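Local coordinates for protein transcriptional regulator (Vibrio vulnificus, PDB 4IVN) that represses transcription of the nan operon for sialic acid catabolism and binds the sugar phosphate N-acetylmannosamine-6-phosphate, at residues E31-V36 with M72-D77; Q106-L111 with L244-V249; R119-V124 with L255-E260; L164-A169 with A194-K199. All coordinates share one frame; numbering follows the deposited sequence.

Contact 1 (E31-V36 with M72-D77); sequences ENAHDV and MALAVD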
loop_
_atom_site.group_PDB
_atom_site.type_symbol
_atom_site.label_atom_id
_atom_site.label_comp_id
_atom_site.label_asym_id
_atom_site.label_seq_id
_atom_site.Cartn_x
_atom_site.Cartn_y
_atom_site.Cartn_z
ATOM N N GLU A 31 -21.812 -23.055 -16.579
ATOM C CA GLU A 31 -20.776 -24.051 -16.357
ATOM C C GLU A 31 -19.564 -23.547 -15.651
ATOM O O GLU A 31 -18.825 -24.355 -15.124
ATOM C CB GLU A 31 -20.366 -24.785 -17.638
ATOM C CG GLU A 31 -21.510 -25.623 -18.179
ATOM C CD GLU A 31 -21.506 -25.793 -19.690
ATOM O OE1 GLU A 31 -20.430 -25.984 -20.291
ATOM O OE2 GLU A 31 -22.606 -25.771 -20.271
ATOM N N ASN A 32 -19.349 -22.233 -15.630
ATOM C CA ASN A 32 -18.048 -21.678 -15.162
ATOM C C ASN A 32 -18.205 -20.613 -14.117
ATOM O O ASN A 32 -17.347 -19.730 -13.956
ATOM C CB ASN A 32 -17.259 -21.118 -16.352
ATOM C CG ASN A 32 -16.867 -22.190 -17.313
ATOM O OD1 ASN A 32 -15.983 -22.966 -17.025
ATOM N ND2 ASN A 32 -17.549 -22.264 -18.454
ATOM N N ALA A 33 -19.371 -20.641 -13.495
ATOM C CA ALA A 33 -19.914 -19.485 -12.794
ATOM C C ALA A 33 -19.004 -19.006 -11.695
ATOM O O ALA A 33 -18.827 -17.788 -11.518
ATOM C CB ALA A 33 -21.310 -19.758 -12.245
ATOM N N HIS A 34 -18.408 -19.932 -10.956
ATOM C CA HIS A 34 -17.432 -19.537 -9.951
ATOM C C HIS A 34 -16.333 -18.678 -10.548
ATOM O O HIS A 34 -15.965 -17.619 -9.981
ATOM C CB HIS A 34 -16.831 -20.737 -9.173
ATOM C CG HIS A 34 -15.652 -20.340 -8.280
ATOM N ND1 HIS A 34 -15.789 -20.105 -6.960
ATOM C CD2 HIS A 34 -14.297 -20.067 -8.595
ATOM C CE1 HIS A 34 -14.580 -19.734 -6.450
ATOM N NE2 HIS A 34 -13.677 -19.732 -7.454
ATOM N N ASP A 35 -15.768 -19.105 -11.675
ATOM C CA ASP A 35 -14.666 -18.309 -12.258
ATOM C C ASP A 35 -15.107 -16.989 -12.972
ATOM O O ASP A 35 -14.335 -16.033 -13.058
ATOM C CB ASP A 35 -13.798 -19.130 -13.216
ATOM C CG ASP A 35 -12.537 -18.376 -13.637
ATOM O OD1 ASP A 35 -11.718 -18.005 -12.756
ATOM O OD2 ASP A 35 -12.383 -18.084 -14.850
ATOM N N VAL A 36 -16.343 -16.953 -13.461
ATOM C CA VAL A 36 -16.846 -15.805 -14.157
ATOM C C VAL A 36 -16.803 -14.572 -13.200
ATOM O O VAL A 36 -16.676 -13.433 -13.679
ATOM C CB VAL A 36 -18.253 -16.038 -14.797
ATOM C CG1 VAL A 36 -18.880 -14.715 -15.331
ATOM C CG2 VAL A 36 -18.181 -17.040 -15.943
ATOM N N MET A 72 -21.858 -8.805 -10.237
ATOM C CA MET A 72 -22.098 -8.592 -8.789
ATOM C C MET A 72 -23.225 -9.539 -8.268
ATOM O O MET A 72 -23.050 -10.232 -7.231
ATOM C CB MET A 72 -22.554 -7.125 -8.593
ATOM C CG MET A 72 -22.890 -6.706 -7.147
ATOM S SD MET A 72 -21.367 -6.396 -6.141
ATOM C CE MET A 72 -21.423 -7.949 -5.254
ATOM N N ALA A 73 -24.388 -9.552 -8.958
ATOM C CA ALA A 73 -25.462 -10.499 -8.523
ATOM C C ALA A 73 -24.951 -11.916 -8.552
ATOM O O ALA A 73 -25.310 -12.769 -7.684
ATOM C CB ALA A 73 -26.676 -10.398 -9.427
ATOM N N LEU A 74 -24.160 -12.209 -9.574
ATOM C CA LEU A 74 -23.626 -13.556 -9.659
ATOM C C LEU A 74 -22.864 -13.923 -8.379
ATOM O O LEU A 74 -23.093 -15.019 -7.773
ATOM C CB LEU A 74 -22.742 -13.709 -10.905
ATOM C CG LEU A 74 -22.026 -15.060 -10.994
ATOM C CD1 LEU A 74 -23.053 -16.233 -11.118
ATOM C CD2 LEU A 74 -21.102 -15.110 -12.189
ATOM N N ALA A 75 -21.951 -13.025 -7.953
ATOM C CA ALA A 75 -21.057 -13.345 -6.819
ATOM C C ALA A 75 -21.907 -13.488 -5.544
ATOM O O ALA A 75 -21.667 -14.354 -4.713
ATOM C CB ALA A 75 -19.923 -12.268 -6.662
ATOM N N VAL A 76 -22.923 -12.637 -5.408
ATOM C CA VAL A 76 -23.799 -12.675 -4.243
ATOM C C VAL A 76 -24.591 -13.980 -4.272
ATOM O O VAL A 76 -24.716 -14.629 -3.219
ATOM C CB VAL A 76 -24.747 -11.472 -4.202
ATOM C CG1 VAL A 76 -25.802 -11.617 -3.083
ATOM C CG2 VAL A 76 -23.940 -10.200 -3.985
ATOM N N ASP A 77 -25.041 -14.401 -5.477
ATOM C CA ASP A 77 -25.872 -15.602 -5.644
ATOM C C ASP A 77 -25.019 -16.846 -5.280
ATOM O O ASP A 77 -25.475 -17.745 -4.518
ATOM C CB ASP A 77 -26.442 -15.676 -7.073
ATOM C CG ASP A 77 -27.691 -16.559 -7.196
ATOM O OD1 ASP A 77 -28.519 -16.625 -6.230
ATOM O OD2 ASP A 77 -27.853 -17.180 -8.296
#
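Leu-74 reaches out of helix 67-78 and lays its two methyls against Ala-33 and Val-36 at the C-terminal end of helix 20-36, inside the helical bundle of the RpiR-type helix-turn-helix domain. More of Leu-74 is buried here than of its two partners, and the two branches divide the methyls between them. CD1 meets the methyl of Ala-33, with 4.1 Å between Leu-74 CD1 and Ala-33 CB. CD2 goes to the next turn and sits 3.9 Å from Val-36 CG1, the valine side chain standing roughly perpendicular to the leucine. A chi1 of 174° swings CG to the side opposite the backbone N, and the leucine extends across the gap between backbones whose nearest CA atoms, those of Ala-33 and Leu-74, are 7.7 Å apart. Leu-8 of helix 7-13 touches both Ala-33 and Leu-74, so a third helix closes over the same apolar patch. Farther along helix 67-78, Asp-77 OD2 accepts hydrogen bonds from the backbone N atoms of Asn-6 and Leu-8, tying the start of helix 7-13 to helix 67-78. The closest approach is to backbone rather than side chain: the carbonyl oxygen of Ala-33 lies 3.6 Å from Leu-74 CD2.

Contact 2 (Q106-L111 with L244-V249); sequences QDTAKL and LLLVDV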
loop_
_atom_site.group_PDB
_atom_site.type_symbol
_atom_site.label_atom_id
_atom_site.label_comp_id
_atom_site.label_asym_id
_atom_site.label_seq_id
_atom_site.Cartn_x
_atom_site.Cartn_y
_atom_site.Cartn_z
ATOM N N GLN A 106 4.563 -14.742 -4.843
ATOM C CA GLN A 106 5.325 -15.698 -5.630
ATOM C C GLN A 106 4.670 -15.906 -6.990
ATOM O O GLN A 106 5.359 -15.911 -8.011
ATOM C CB GLN A 106 5.477 -16.993 -4.867
ATOM C CG GLN A 106 6.247 -16.801 -3.556
ATOM C CD GLN A 106 6.278 -18.071 -2.728
ATOM O OE1 GLN A 106 5.337 -18.908 -2.733
ATOM N NE2 GLN A 106 7.367 -18.236 -2.027
ATOM N N ASP A 107 3.353 -16.041 -7.013
ATOM C CA ASP A 107 2.653 -16.075 -8.300
ATOM C C ASP A 107 2.910 -14.883 -9.188
ATOM O O ASP A 107 3.148 -15.074 -10.370
ATOM C CB ASP A 107 1.156 -16.268 -8.104
ATOM C CG ASP A 107 0.835 -17.637 -7.561
ATOM O OD1 ASP A 107 1.720 -18.520 -7.594
ATOM O OD2 ASP A 107 -0.294 -17.830 -7.104
ATOM N N THR A 108 2.844 -13.659 -8.641
ATOM C CA THR A 108 3.148 -12.442 -9.408
ATOM C C THR A 108 4.578 -12.439 -9.987
ATOM O O THR A 108 4.787 -12.161 -11.191
ATOM C CB THR A 108 2.883 -11.161 -8.550
ATOM O OG1 THR A 108 1.486 -11.107 -8.219
ATOM C CG2 THR A 108 3.226 -9.886 -9.302
ATOM N N ALA A 109 5.549 -12.762 -9.134
ATOM C CA ALA A 109 6.933 -12.983 -9.584
ATOM C C ALA A 109 7.050 -13.936 -10.748
ATOM O O ALA A 109 7.785 -13.610 -11.652
ATOM C CB ALA A 109 7.900 -13.399 -8.447
ATOM N N LYS A 110 6.355 -15.080 -10.768
ATOM C CA LYS A 110 6.562 -15.986 -11.884
ATOM C C LYS A 110 5.975 -15.449 -13.153
ATOM O O LYS A 110 6.550 -15.647 -14.208
ATOM C CB LYS A 110 5.979 -17.382 -11.668
ATOM C CG LYS A 110 6.285 -18.059 -10.354
ATOM C CD LYS A 110 5.148 -19.026 -10.024
ATOM C CE LYS A 110 5.605 -20.164 -9.110
ATOM N NZ LYS A 110 4.602 -21.276 -9.168
ATOM N N LEU A 111 4.812 -14.791 -13.039
ATOM C CA LEU A 111 4.066 -14.173 -14.145
ATOM C C LEU A 111 4.697 -12.935 -14.759
ATOM O O LEU A 111 4.306 -12.564 -15.826
ATOM C CB LEU A 111 2.702 -13.647 -13.631
ATOM C CG LEU A 111 1.560 -14.536 -13.138
ATOM C CD1 LEU A 111 0.371 -13.611 -12.806
ATOM C CD2 LEU A 111 1.197 -15.626 -14.144
ATOM N N LEU A 244 1.659 -3.947 -5.696
ATOM C CA LEU A 244 2.795 -3.246 -5.080
ATOM C C LEU A 244 4.156 -3.826 -5.424
ATOM O O LEU A 244 5.088 -3.052 -5.614
ATOM C CB LEU A 244 2.618 -3.172 -3.546
ATOM C CG LEU A 244 1.420 -2.387 -3.069
ATOM C CD1 LEU A 244 1.105 -2.782 -1.563
ATOM C CD2 LEU A 244 1.524 -0.848 -3.279
ATOM N N LEU A 245 4.300 -5.168 -5.453
ATOM C CA LEU A 245 5.512 -5.803 -5.961
ATOM C C LEU A 245 5.902 -5.314 -7.398
ATOM O O LEU A 245 7.052 -4.983 -7.646
ATOM C CB LEU A 245 5.320 -7.299 -5.999
ATOM C CG LEU A 245 6.474 -8.108 -6.616
ATOM C CD1 LEU A 245 7.710 -8.008 -5.751
ATOM C CD2 LEU A 245 6.086 -9.580 -6.785
ATOM N N LEU A 246 4.943 -5.257 -8.311
ATOM C CA LEU A 246 5.189 -4.605 -9.638
ATOM C C LEU A 246 5.792 -3.218 -9.515
ATOM O O LEU A 246 6.741 -2.904 -10.277
ATOM C CB LEU A 246 3.903 -4.435 -10.487
ATOM C CG LEU A 246 2.996 -5.629 -10.777
ATOM C CD1 LEU A 246 1.778 -5.134 -11.590
ATOM C CD2 LEU A 246 3.708 -6.804 -11.430
ATOM N N VAL A 247 5.225 -2.375 -8.638
ATOM C CA VAL A 247 5.801 -1.030 -8.384
ATOM C C VAL A 247 7.247 -1.159 -7.893
ATOM O O VAL A 247 8.211 -0.445 -8.379
ATOM C CB VAL A 247 4.996 -0.174 -7.363
ATOM C CG1 VAL A 247 5.763 1.070 -6.991
ATOM C CG2 VAL A 247 3.627 0.298 -7.914
ATOM N N ASP A 248 7.457 -2.076 -6.937
ATOM C CA ASP A 248 8.816 -2.197 -6.384
ATOM C C ASP A 248 9.841 -2.635 -7.411
ATOM O O ASP A 248 10.926 -2.025 -7.484
ATOM C CB ASP A 248 8.809 -3.173 -5.195
ATOM C CG ASP A 248 10.100 -3.166 -4.437
ATOM O OD1 ASP A 248 10.673 -2.088 -4.037
ATOM O OD2 ASP A 248 10.459 -4.256 -4.144
ATOM N N VAL A 249 9.503 -3.699 -8.168
ATOM C CA VAL A 249 10.348 -4.200 -9.243
ATOM C C VAL A 249 10.574 -3.152 -10.333
ATOM O O VAL A 249 11.704 -2.958 -10.799
ATOM C CB VAL A 249 9.762 -5.508 -9.822
ATOM C CG1 VAL A 249 10.618 -5.975 -10.959
ATOM C CG2 VAL A 249 9.657 -6.605 -8.745
#
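Leu-245 and Leu-246 of helix 237-257 meet Thr-108 of helix 93-111, a helix-helix packing that joins helix 93-111 to a helix of the SIS domain. The short segments run in broadly the same direction, crossing at -50° with 10.4 Å between their axes, and the contact rests on a few methyl groups. At the start of 244-249, Leu-244 faces another way, onto Val-141 and Tyr-144 of helix 137-151 and Phe-237 of the second subunit. Leu-245 follows and points toward helix 93-111. Its chain is stretched out, CG lying across the CA-CB bond from the backbone N (chi1 175°), until Leu-245 CD2 is 3.8 Å from Thr-108 CG2; the leucine passes alongside the threonine, running the other way. The same CD2 methyl also touches the backbone at Ala-109. Leu-246 leaves its helix at a slant, yet its end bends back to the threonine and lies almost square to it, and Ile-112 packs on it too. At the end of the segment Val-249 packs on Cys-94 of the second subunit. Thr-108 divides its two branches: OG1, beside its own backbone N, is hydrogen-bonded to Ser-104 O and to the N of Ala-226, while CG2, anti to that N (OG1 chi1 -63°), is left for the leucines. That methyl has a second close neighbour, with Leu-246 CD2 also 3.8 Å from Thr-108 CG2.

Contact 3 (R119-V124 with L255-E260); sequences RIVERV and LESYPE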
loop_
_atom_site.group_PDB
_atom_site.type_symbol
_atom_site.label_atom_id
_atom_site.label_comp_id
_atom_site.label_asym_id
_atom_site.label_seq_id
_atom_site.Cartn_x
_atom_site.Cartn_y
_atom_site.Cartn_z
ATOM N N ARG A 119 11.013 -2.538 -21.157
ATOM C CA ARG A 119 10.511 -1.423 -21.858
ATOM C C ARG A 119 9.900 -0.335 -20.972
ATOM O O ARG A 119 10.075 0.846 -21.255
ATOM C CB ARG A 119 9.491 -1.867 -22.882
ATOM C CG ARG A 119 10.182 -2.333 -24.123
ATOM C CD ARG A 119 9.162 -2.315 -25.244
ATOM N NE ARG A 119 7.888 -2.986 -24.856
ATOM C CZ ARG A 119 7.677 -4.285 -24.873
ATOM N NH1 ARG A 119 8.666 -5.145 -25.228
ATOM N NH2 ARG A 119 6.483 -4.738 -24.532
ATOM N N ILE A 120 9.147 -0.745 -19.943
ATOM C CA ILE A 120 8.487 0.226 -19.055
ATOM C C ILE A 120 9.565 1.068 -18.289
ATOM O O ILE A 120 9.449 2.282 -18.121
ATOM C CB ILE A 120 7.514 -0.504 -18.082
ATOM C CG1 ILE A 120 6.385 -1.177 -18.915
ATOM C CG2 ILE A 120 6.985 0.479 -17.037
ATOM C CD1 ILE A 120 5.462 -2.121 -18.129
ATOM N N VAL A 121 10.606 0.406 -17.826
ATOM C CA VAL A 121 11.749 1.099 -17.205
ATOM C C VAL A 121 12.305 2.195 -18.048
ATOM O O VAL A 121 12.520 3.328 -17.559
ATOM C CB VAL A 121 12.905 0.143 -16.991
ATOM C CG1 VAL A 121 14.178 0.962 -16.587
ATOM C CG2 VAL A 121 12.518 -0.914 -15.913
ATOM N N GLU A 122 12.487 1.913 -19.350
ATOM C CA GLU A 122 13.035 2.913 -20.239
ATOM C C GLU A 122 12.088 4.088 -20.421
ATOM O O GLU A 122 12.514 5.229 -20.388
ATOM C CB GLU A 122 13.322 2.235 -21.601
ATOM C CG GLU A 122 14.463 2.796 -22.407
ATOM C CD GLU A 122 15.632 3.239 -21.559
ATOM O OE1 GLU A 122 16.058 2.485 -20.617
ATOM O OE2 GLU A 122 16.113 4.385 -21.854
ATOM N N ARG A 123 10.799 3.809 -20.587
ATOM C CA ARG A 123 9.780 4.908 -20.607
ATOM C C ARG A 123 9.842 5.822 -19.366
ATOM O O ARG A 123 9.838 7.040 -19.488
ATOM C CB ARG A 123 8.415 4.290 -20.787
ATOM C CG ARG A 123 8.340 3.634 -22.199
ATOM C CD ARG A 123 6.925 3.450 -22.703
ATOM N NE ARG A 123 6.810 2.676 -23.965
ATOM C CZ ARG A 123 6.662 3.216 -25.175
ATOM N NH1 ARG A 123 6.683 4.549 -25.342
ATOM N NH2 ARG A 123 6.474 2.409 -26.232
ATOM N N VAL A 124 9.887 5.227 -18.185
ATOM C CA VAL A 124 10.032 5.989 -16.959
ATOM C C VAL A 124 11.312 6.834 -16.939
ATOM O O VAL A 124 11.297 8.045 -16.625
ATOM C CB VAL A 124 9.950 5.090 -15.740
ATOM C CG1 VAL A 124 10.155 5.941 -14.449
ATOM C CG2 VAL A 124 8.553 4.418 -15.723
ATOM N N LEU A 255 16.697 1.638 -10.641
ATOM C CA LEU A 255 17.861 1.881 -9.821
ATOM C C LEU A 255 19.019 0.995 -10.297
ATOM O O LEU A 255 20.172 1.395 -10.303
ATOM C CB LEU A 255 17.525 1.607 -8.346
ATOM C CG LEU A 255 16.836 2.841 -7.708
ATOM C CD1 LEU A 255 16.056 2.450 -6.474
ATOM C CD2 LEU A 255 17.899 3.913 -7.340
ATOM N N GLU A 256 18.685 -0.185 -10.796
ATOM C CA GLU A 256 19.758 -1.055 -11.284
ATOM C C GLU A 256 20.262 -0.564 -12.640
ATOM O O GLU A 256 21.444 -0.624 -12.888
ATOM C CB GLU A 256 19.263 -2.444 -11.396
ATOM C CG GLU A 256 20.293 -3.384 -11.958
ATOM C CD GLU A 256 20.311 -4.625 -11.146
ATOM O OE1 GLU A 256 20.683 -4.527 -9.953
ATOM O OE2 GLU A 256 19.939 -5.685 -11.693
ATOM N N SER A 257 19.392 -0.051 -13.523
ATOM C CA SER A 257 19.867 0.373 -14.854
ATOM C C SER A 257 20.528 1.727 -14.778
ATOM O O SER A 257 21.417 2.018 -15.568
ATOM C CB SER A 257 18.759 0.379 -15.905
ATOM O OG SER A 257 18.008 -0.804 -15.847
ATOM N N TYR A 258 20.100 2.563 -13.832
ATOM C CA TYR A 258 20.487 3.953 -13.800
ATOM C C TYR A 258 20.887 4.268 -12.369
ATOM O O TYR A 258 20.191 5.050 -11.654
ATOM C CB TYR A 258 19.339 4.843 -14.318
ATOM C CG TYR A 258 19.006 4.564 -15.770
ATOM C CD1 TYR A 258 19.873 5.021 -16.783
ATOM C CD2 TYR A 258 17.866 3.811 -16.156
ATOM C CE1 TYR A 258 19.611 4.756 -18.111
ATOM C CE2 TYR A 258 17.607 3.548 -17.527
ATOM C CZ TYR A 258 18.499 4.030 -18.469
ATOM O OH TYR A 258 18.343 3.791 -19.803
ATOM N N PRO A 259 22.011 3.669 -11.939
ATOM C CA PRO A 259 22.535 3.893 -10.581
ATOM C C PRO A 259 22.646 5.357 -10.148
ATOM O O PRO A 259 22.659 5.609 -8.938
ATOM C CB PRO A 259 23.914 3.159 -10.559
ATOM C CG PRO A 259 24.095 2.556 -11.910
ATOM C CD PRO A 259 22.823 2.679 -12.695
ATOM N N GLU A 260 22.662 6.317 -11.078
ATOM C CA GLU A 260 22.624 7.735 -10.682
ATOM C C GLU A 260 21.333 8.113 -9.862
ATOM O O GLU A 260 21.335 9.120 -9.105
ATOM C CB GLU A 260 22.816 8.662 -11.915
ATOM C CG GLU A 260 21.614 9.509 -12.387
ATOM C CD GLU A 260 20.760 9.010 -13.616
ATOM O OE1 GLU A 260 21.272 8.420 -14.624
ATOM O OE2 GLU A 260 19.527 9.291 -13.606
#
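A tyrosine-carboxylate hydrogen bond beside a small apolar patch joins helix 114-126 to the C-terminal end of helix 237-257, at a partly buried edge of the SIS domain region. Tyr-258 is the first residue to leave helical geometry after helix 237-257, and its ring projects back toward helix 114-126. The phenol OH donates to the carboxylate of Glu-122, with 2.8 Å between Tyr-258 OH and Glu-122 OE1. OE1 lies in the plane of the ring at its edge and accepts the hydrogen bond with its syn lone pair, the side of the other oxygen. The carboxylate itself is turned, its plane 49° from that of the ring. A bend at chi2 (37°) brings the end of Glu-122 round to the phenol although the side chain sets off obliquely from its helix. One residue earlier, Val-121 points toward the partner segment. Its CG1 approaches the ring edge, 4.4 Å from Tyr-258 CE2, and also comes near Ser-257. The serine hydroxyl is itself engaged with Ser-253 O, one turn back in its own helix. Ring stacking of Tyr-258 with His-125 adds a second hold on the tyrosine from helix 114-126, and Gln-126 NE2 binds the other carboxylate oxygen, Glu-122 OE2. Both oxygens of the glutamate thus have a donor, which should favour its ionised form, and the tyrosine is held at its hydroxyl and by the ring stack with His-125.

Contact 4 (L164-A169 with A194-K199); sequences LAAMSA and AGLAYK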
loop_
_atom_site.group_PDB
_atom_site.type_symbol
_atom_site.label_atom_id
_atom_site.label_comp_id
_atom_site.label_asym_id
_atom_site.label_seq_id
_atom_site.Cartn_x
_atom_site.Cartn_y
_atom_site.Cartn_z
ATOM N N LEU A 164 -9.910 15.860 -12.265
ATOM C CA LEU A 164 -8.609 16.504 -12.448
ATOM C C LEU A 164 -7.721 15.629 -13.341
ATOM O O LEU A 164 -6.991 16.160 -14.231
ATOM C CB LEU A 164 -7.924 16.748 -11.116
ATOM C CG LEU A 164 -8.440 17.956 -10.299
ATOM C CD1 LEU A 164 -7.562 18.142 -9.045
ATOM C CD2 LEU A 164 -8.393 19.238 -11.116
ATOM N N ALA A 165 -7.780 14.325 -13.086
ATOM C CA ALA A 165 -6.905 13.382 -13.855
ATOM C C ALA A 165 -7.326 13.491 -15.359
ATOM O O ALA A 165 -6.459 13.551 -16.272
ATOM C CB ALA A 165 -7.143 11.944 -13.380
ATOM N N ALA A 166 -8.642 13.496 -15.612
ATOM C CA ALA A 166 -9.131 13.731 -17.043
ATOM C C ALA A 166 -8.602 15.049 -17.614
ATOM O O ALA A 166 -8.165 15.082 -18.792
ATOM C CB ALA A 166 -10.635 13.670 -17.196
ATOM N N MET A 167 -8.721 16.160 -16.864
ATOM C CA MET A 167 -8.245 17.429 -17.372
ATOM C C MET A 167 -6.750 17.441 -17.670
ATOM O O MET A 167 -6.350 17.876 -18.791
ATOM C CB MET A 167 -8.680 18.613 -16.464
ATOM C CG MET A 167 -10.221 18.634 -16.325
ATOM S SD MET A 167 -10.455 20.054 -15.238
ATOM C CE MET A 167 -12.229 20.256 -15.463
ATOM N N SER A 168 -5.923 16.891 -16.760
ATOM C CA SER A 168 -4.452 16.791 -17.052
ATOM C C SER A 168 -4.125 15.918 -18.239
ATOM O O SER A 168 -3.324 16.286 -19.093
ATOM C CB SER A 168 -3.635 16.241 -15.841
ATOM O OG SER A 168 -3.376 17.369 -15.072
ATOM N N ALA A 169 -4.760 14.761 -18.303
ATOM C CA ALA A 169 -4.498 13.827 -19.428
ATOM C C ALA A 169 -4.891 14.484 -20.736
ATOM O O ALA A 169 -4.238 14.278 -21.766
ATOM C CB ALA A 169 -5.282 12.506 -19.260
ATOM N N ALA A 194 -7.451 7.526 -18.546
ATOM C CA ALA A 194 -6.296 6.895 -19.212
ATOM C C ALA A 194 -6.449 7.012 -20.729
ATOM O O ALA A 194 -5.477 7.285 -21.482
ATOM C CB ALA A 194 -6.122 5.404 -18.814
ATOM N N GLY A 195 -7.683 6.805 -21.184
ATOM C CA GLY A 195 -8.109 6.904 -22.606
ATOM C C GLY A 195 -7.816 8.243 -23.242
ATOM O O GLY A 195 -7.411 8.329 -24.422
ATOM N N LEU A 196 -7.947 9.322 -22.477
ATOM C CA LEU A 196 -7.582 10.642 -23.020
ATOM C C LEU A 196 -6.087 10.835 -23.388
ATOM O O LEU A 196 -5.781 11.446 -24.467
ATOM C CB LEU A 196 -7.975 11.719 -22.026
ATOM C CG LEU A 196 -9.551 11.862 -21.994
ATOM C CD1 LEU A 196 -9.930 12.593 -20.662
ATOM C CD2 LEU A 196 -10.094 12.561 -23.269
ATOM N N ALA A 197 -5.188 10.333 -22.539
ATOM C CA ALA A 197 -3.760 10.348 -22.801
ATOM C C ALA A 197 -3.452 9.393 -23.963
ATOM O O ALA A 197 -2.750 9.751 -24.916
ATOM C CB ALA A 197 -2.987 9.904 -21.565
ATOM N N TYR A 198 -3.979 8.176 -23.874
ATOM C CA TYR A 198 -3.797 7.227 -24.933
ATOM C C TYR A 198 -4.177 7.803 -26.275
ATOM O O TYR A 198 -3.425 7.638 -27.265
ATOM C CB TYR A 198 -4.597 5.982 -24.664
ATOM C CG TYR A 198 -4.255 4.851 -25.631
ATOM C CD1 TYR A 198 -3.151 4.003 -25.362
ATOM C CD2 TYR A 198 -5.032 4.614 -26.778
ATOM C CE1 TYR A 198 -2.821 2.959 -26.217
ATOM C CE2 TYR A 198 -4.724 3.564 -27.658
ATOM C CZ TYR A 198 -3.630 2.731 -27.362
ATOM O OH TYR A 198 -3.292 1.668 -28.167
ATOM N N LYS A 199 -5.273 8.547 -26.339
ATOM C CA LYS A 199 -5.721 9.120 -27.623
ATOM C C LYS A 199 -4.874 10.276 -28.154
ATOM O O LYS A 199 -4.870 10.592 -29.350
ATOM C CB LYS A 199 -7.219 9.453 -27.627
ATOM C CG LYS A 199 -8.064 8.192 -27.543
ATOM C CD LYS A 199 -9.493 8.475 -27.060
ATOM C CE LYS A 199 -10.165 7.180 -26.578
ATOM N NZ LYS A 199 -11.592 7.058 -27.000
#
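Ala-166 and Ala-169 of helix 162-170 face Leu-196 and Ala-197 of helix 188-199, and small residues let the two helices lie close together. At the start of 164-169, Ala-165 is buried against Phe-159 of strand 156-159, which Leu-164 also touches. Ala-166 is the first to meet the partner helix. Its methyl comes up to one branch of the leucine, 3.7 Å between Ala-166 CB and Leu-196 CD1, and its carbonyl oxygen touches the same CD1 at 3.6 Å. In Leu-196 a chi1 of -71° sets CG beside the backbone N, which carries CD1 across to this alanine while CB lies against Ala-169. The two helices are neighbours on one face of the parallel sheet of the SIS domain; each follows a strand (156-159, then 176-181) in a beta-alpha-beta crossover and packs on the sheet. Their segments run almost exactly parallel, 3° apart, with axes 8.3 Å from each other. Ser-168 touches the sheet again, at Phe-159 and Trp-178. Ala-169 then points toward helix 188-199 and is the most deeply engaged residue of its segment: Ala-169 CB sits 3.9 Å from Leu-196 CB and the same distance from the backbone N of Ala-197. With only methyls between them, the backbones draw in until the CA atoms of Ala-169 and Ala-197 are 4.9 Å apart. Trp-178 of strand 176-181 packs under both of these alanines, and Ala-169 CB lies 4.2 Å from Ala-197 CB.

Overall arrangement
Contacts 1 and 2 are buried, contacts 3 and 4 partly so. Contact 1 stands alone in the helix-turn-helix domain, its centre about 27 Å from that of contact 2 and farther from the rest. Contacts 2 and 3 share helix 237-257, which packs on helix 93-111 and, farther along, on helix 114-126; their segments alternate along the chain. Contact 4 is nested within the loops closed by both and joins two helices that pack on the SIS sheet. Methyl packing carries contacts 1, 2 and 4, with the backbones closest at the alanines of contact 4, whereas contact 3 adds a hydrogen bond. Segments of contacts 1, 2 and 3 also reach the second subunit; those of contact 4 do not.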